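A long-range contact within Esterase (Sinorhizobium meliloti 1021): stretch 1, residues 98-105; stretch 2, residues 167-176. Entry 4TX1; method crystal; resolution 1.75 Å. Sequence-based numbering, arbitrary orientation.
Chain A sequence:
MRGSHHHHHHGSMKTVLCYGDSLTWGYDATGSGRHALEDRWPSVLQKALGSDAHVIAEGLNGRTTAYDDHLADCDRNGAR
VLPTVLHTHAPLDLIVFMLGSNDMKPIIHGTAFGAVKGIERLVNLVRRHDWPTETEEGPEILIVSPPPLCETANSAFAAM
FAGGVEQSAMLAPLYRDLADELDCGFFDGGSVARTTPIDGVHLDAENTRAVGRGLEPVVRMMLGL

Stretch 1 (98-105) MLGSNDMK
Stretch 2 (167-176) QSAMLAPLYR

Residues 98-105 of the esterase, a loop that tightens into a 3-10 segment at 102-104, pack against residues 167-176, where helical turns are joined through a type I beta turn from Ser-168 to Leu-171. The contact is small, burying 246 Å² over both sides, and its register is set by two CA pairs: Gly-100 CA lies 7.7 Å from Leu-171 CA, and Met-104 CA lies 6.7 Å from Ser-168 CA. Stretch 1 therefore advances as stretch 2 recedes in sequence.

Met-98 (phi/psi -134/90; chi1 t, chi2 t, chi3 p) points its CB away and makes no contact. Leu-99 follows with an extended backbone (-140/157) and rotamer m, t; its CB lies sideways and the end of the side chain leads away, so the residue engages through its backbone. Its O accepts the one hydrogen bond across the stretches, from Tyr-175 OH to Leu-99 O at 2.7 Å, with the acceptor at the ring edge near the ring plane. Tyr-175 (-67/-40; chi1 -77°, chi2 18°) points its CB toward stretch 1 and delivers the hydroxyl from the helix.

Gly-100 adopts 139/-22, angles at which a CB would jam against the preceding carbonyl O. The same CB would lie 2.3 Å from Tyr-175 OH, a clash; without it, Gly-100 CA rests 3.5 Å from Tyr-175 OH. Gly-100 O comes to 4.4 Å from Leu-171 CD1.

From Ser-101 (-57/-39, chi1 m, CB away) the chain coils through Asn-102 (-77/-23, chi1 m), Asp-103 (-65/-18, chi1 m) and Met-104 (-77/-8). Met-104 N donates to Ser-101 O at 3.1 Å, and Lys-105 N to Asn-102 O at 3.2 Å.

This turn directs the CB of Met-104 toward stretch 2, where the residue has 80 Å² covered, the largest share in the contact. Its chi angles are -54°, -64° and 95°. Met-104 SD sits 3.5 Å from Ser-168 N, 3.9 Å from Ser-168 CB and 3.8 Å from Gln-167 CB, while Met-104 CE meets Leu-171 CD2 at 4.1 Å in an apolar contact. Gln-167 (m, m, chi3 -48°) starts toward stretch 1 but its end leads away; Ser-168 is p, and Leu-171 is m, t with CB toward.

Within stretch 2, Leu-171 N donates to Ser-168 O (3.1 Å) and Tyr-175 N to Leu-171 O (2.8 Å), linking the residues that meet Met-104 to the tyrosine. Lys-105 (-70/127; m, t, t, t) lies out of reach of stretch 2; its NZ makes a weak 3.3 Å hydrogen bond to Asn-102 OD1.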

# COMPACT_ATOMS: atom_id res chain seq x y z
N MET A 98 -22.13 10.82 7.05
CA MET A 98 -21.98 11.55 8.30
C MET A 98 -20.59 11.34 8.89
O MET A 98 -20.33 10.36 9.65
CB MET A 98 -23.12 11.24 9.32
CG MET A 98 -23.07 12.26 10.46
SD MET A 98 -24.49 12.23 11.59
CE MET A 98 -24.06 10.80 12.57
N LEU A 99 -19.66 12.21 8.51
CA LEU A 99 -18.27 12.10 8.90
C LEU A 99 -17.73 13.46 9.20
O LEU A 99 -18.28 14.47 8.74
CB LEU A 99 -17.44 11.41 7.78
CG LEU A 99 -17.68 9.95 7.50
CD1 LEU A 99 -16.92 9.51 6.21
CD2 LEU A 99 -17.25 9.13 8.70
N GLY A 100 -16.67 13.49 9.99
CA GLY A 100 -15.90 14.66 10.36
C GLY A 100 -15.48 14.72 11.81
O GLY A 100 -14.55 15.47 12.14
N SER A 101 -16.18 14.02 12.71
CA SER A 101 -15.80 14.03 14.12
C SER A 101 -14.37 13.57 14.35
O SER A 101 -13.63 14.19 15.09
CB SER A 101 -16.79 13.17 14.92
OG SER A 101 -18.12 13.73 14.91
N ASN A 102 -13.91 12.54 13.59
CA ASN A 102 -12.56 12.06 13.80
C ASN A 102 -11.50 12.95 13.19
O ASN A 102 -10.37 12.98 13.63
CB ASN A 102 -12.43 10.61 13.33
CG ASN A 102 -13.23 9.66 14.20
OD1 ASN A 102 -12.96 9.58 15.39
ND2 ASN A 102 -14.22 8.99 13.66
N ASP A 103 -11.93 13.71 12.20
CA ASP A 103 -11.08 14.72 11.59
C ASP A 103 -10.74 15.85 12.60
O ASP A 103 -9.74 16.58 12.43
CB ASP A 103 -11.68 15.38 10.37
CG ASP A 103 -11.77 14.47 9.16
OD1 ASP A 103 -12.40 13.37 9.33
OD2 ASP A 103 -11.39 14.86 7.99
N MET A 104 -11.53 15.95 13.70
CA MET A 104 -11.23 16.96 14.73
C MET A 104 -10.08 16.62 15.66
O MET A 104 -9.60 17.46 16.42
CB MET A 104 -12.54 17.19 15.55
CG MET A 104 -13.75 17.56 14.75
SD MET A 104 -13.56 19.17 13.89
CE MET A 104 -13.00 18.75 12.25
N LYS A 105 -9.57 15.37 15.57
CA LYS A 105 -8.40 14.96 16.27
C LYS A 105 -7.17 15.59 15.73
O LYS A 105 -6.88 15.48 14.54
CB LYS A 105 -8.21 13.42 16.10
CG LYS A 105 -9.34 12.59 16.68
CD LYS A 105 -9.09 11.13 16.30
CE LYS A 105 -10.13 10.20 16.88
NZ LYS A 105 -9.98 8.73 16.48
N GLN A 167 -13.61 23.74 16.49
CA GLN A 167 -13.61 23.39 15.04
C GLN A 167 -14.88 22.69 14.59
O GLN A 167 -15.40 22.94 13.52
CB GLN A 167 -12.31 22.65 14.66
CG GLN A 167 -11.00 23.46 14.67
CD GLN A 167 -10.95 24.46 13.51
OE1 GLN A 167 -11.23 24.12 12.36
NE2 GLN A 167 -10.66 25.74 13.84
N SER A 168 -15.43 21.78 15.40
CA SER A 168 -16.54 21.04 14.96
C SER A 168 -17.76 21.91 14.78
O SER A 168 -18.65 21.56 14.05
CB SER A 168 -16.83 19.85 15.84
OG SER A 168 -17.30 20.27 17.14
N ALA A 169 -17.79 23.03 15.50
CA ALA A 169 -18.91 23.98 15.36
C ALA A 169 -18.96 24.56 13.97
O ALA A 169 -20.02 25.10 13.52
CB ALA A 169 -18.74 25.11 16.42
N MET A 170 -17.82 24.52 13.27
CA MET A 170 -17.73 25.07 11.90
C MET A 170 -18.15 24.10 10.83
O MET A 170 -18.27 24.47 9.65
CB MET A 170 -16.33 25.56 11.63
CG MET A 170 -15.88 26.68 12.54
SD MET A 170 -14.11 26.93 12.33
CE MET A 170 -13.56 27.68 13.87
N LEU A 171 -18.33 22.81 11.18
CA LEU A 171 -18.70 21.84 10.13
C LEU A 171 -20.05 22.07 9.47
O LEU A 171 -20.14 21.91 8.26
CB LEU A 171 -18.69 20.37 10.67
CG LEU A 171 -17.36 19.92 11.23
CD1 LEU A 171 -17.57 18.67 12.09
CD2 LEU A 171 -16.33 19.73 10.08
N ALA A 172 -21.11 22.45 10.21
CA ALA A 172 -22.41 22.66 9.58
C ALA A 172 -22.38 23.74 8.44
O ALA A 172 -22.86 23.49 7.38
CB ALA A 172 -23.48 22.94 10.62
N PRO A 173 -21.80 24.92 8.69
CA PRO A 173 -21.87 25.94 7.61
C PRO A 173 -20.97 25.57 6.39
O PRO A 173 -21.39 25.76 5.23
CB PRO A 173 -21.41 27.22 8.30
CG PRO A 173 -20.82 26.86 9.62
CD PRO A 173 -21.40 25.50 9.98
N LEU A 174 -19.78 25.00 6.66
CA LEU A 174 -18.88 24.54 5.62
C LEU A 174 -19.52 23.41 4.82
O LEU A 174 -19.41 23.41 3.59
CB LEU A 174 -17.55 24.12 6.20
CG LEU A 174 -16.62 25.17 6.77
CD1 LEU A 174 -15.34 24.50 7.29
CD2 LEU A 174 -16.35 26.23 5.71
N TYR A 175 -20.15 22.42 5.49
CA TYR A 175 -20.77 21.32 4.78
C TYR A 175 -21.96 21.81 3.94
O TYR A 175 -22.22 21.35 2.86
CB TYR A 175 -21.26 20.20 5.71
CG TYR A 175 -20.16 19.29 6.25
CD1 TYR A 175 -18.84 19.64 6.23
CD2 TYR A 175 -20.49 18.11 6.88
CE1 TYR A 175 -17.84 18.77 6.78
CE2 TYR A 175 -19.54 17.24 7.39
CZ TYR A 175 -18.21 17.55 7.34
OH TYR A 175 -17.16 16.80 7.90
N ARG A 176 -22.75 22.74 4.53
CA ARG A 176 -23.89 23.27 3.80
C ARG A 176 -23.44 23.99 2.52
O ARG A 176 -24.05 23.81 1.47
CB ARG A 176 -24.67 24.27 4.70
CG ARG A 176 -25.93 24.89 4.03
CD ARG A 176 -26.59 25.95 4.91
NE ARG A 176 -27.01 25.45 6.21
CZ ARG A 176 -26.45 25.72 7.40
NH1 ARG A 176 -25.45 26.61 7.54
NH2 ARG A 176 -26.95 25.13 8.49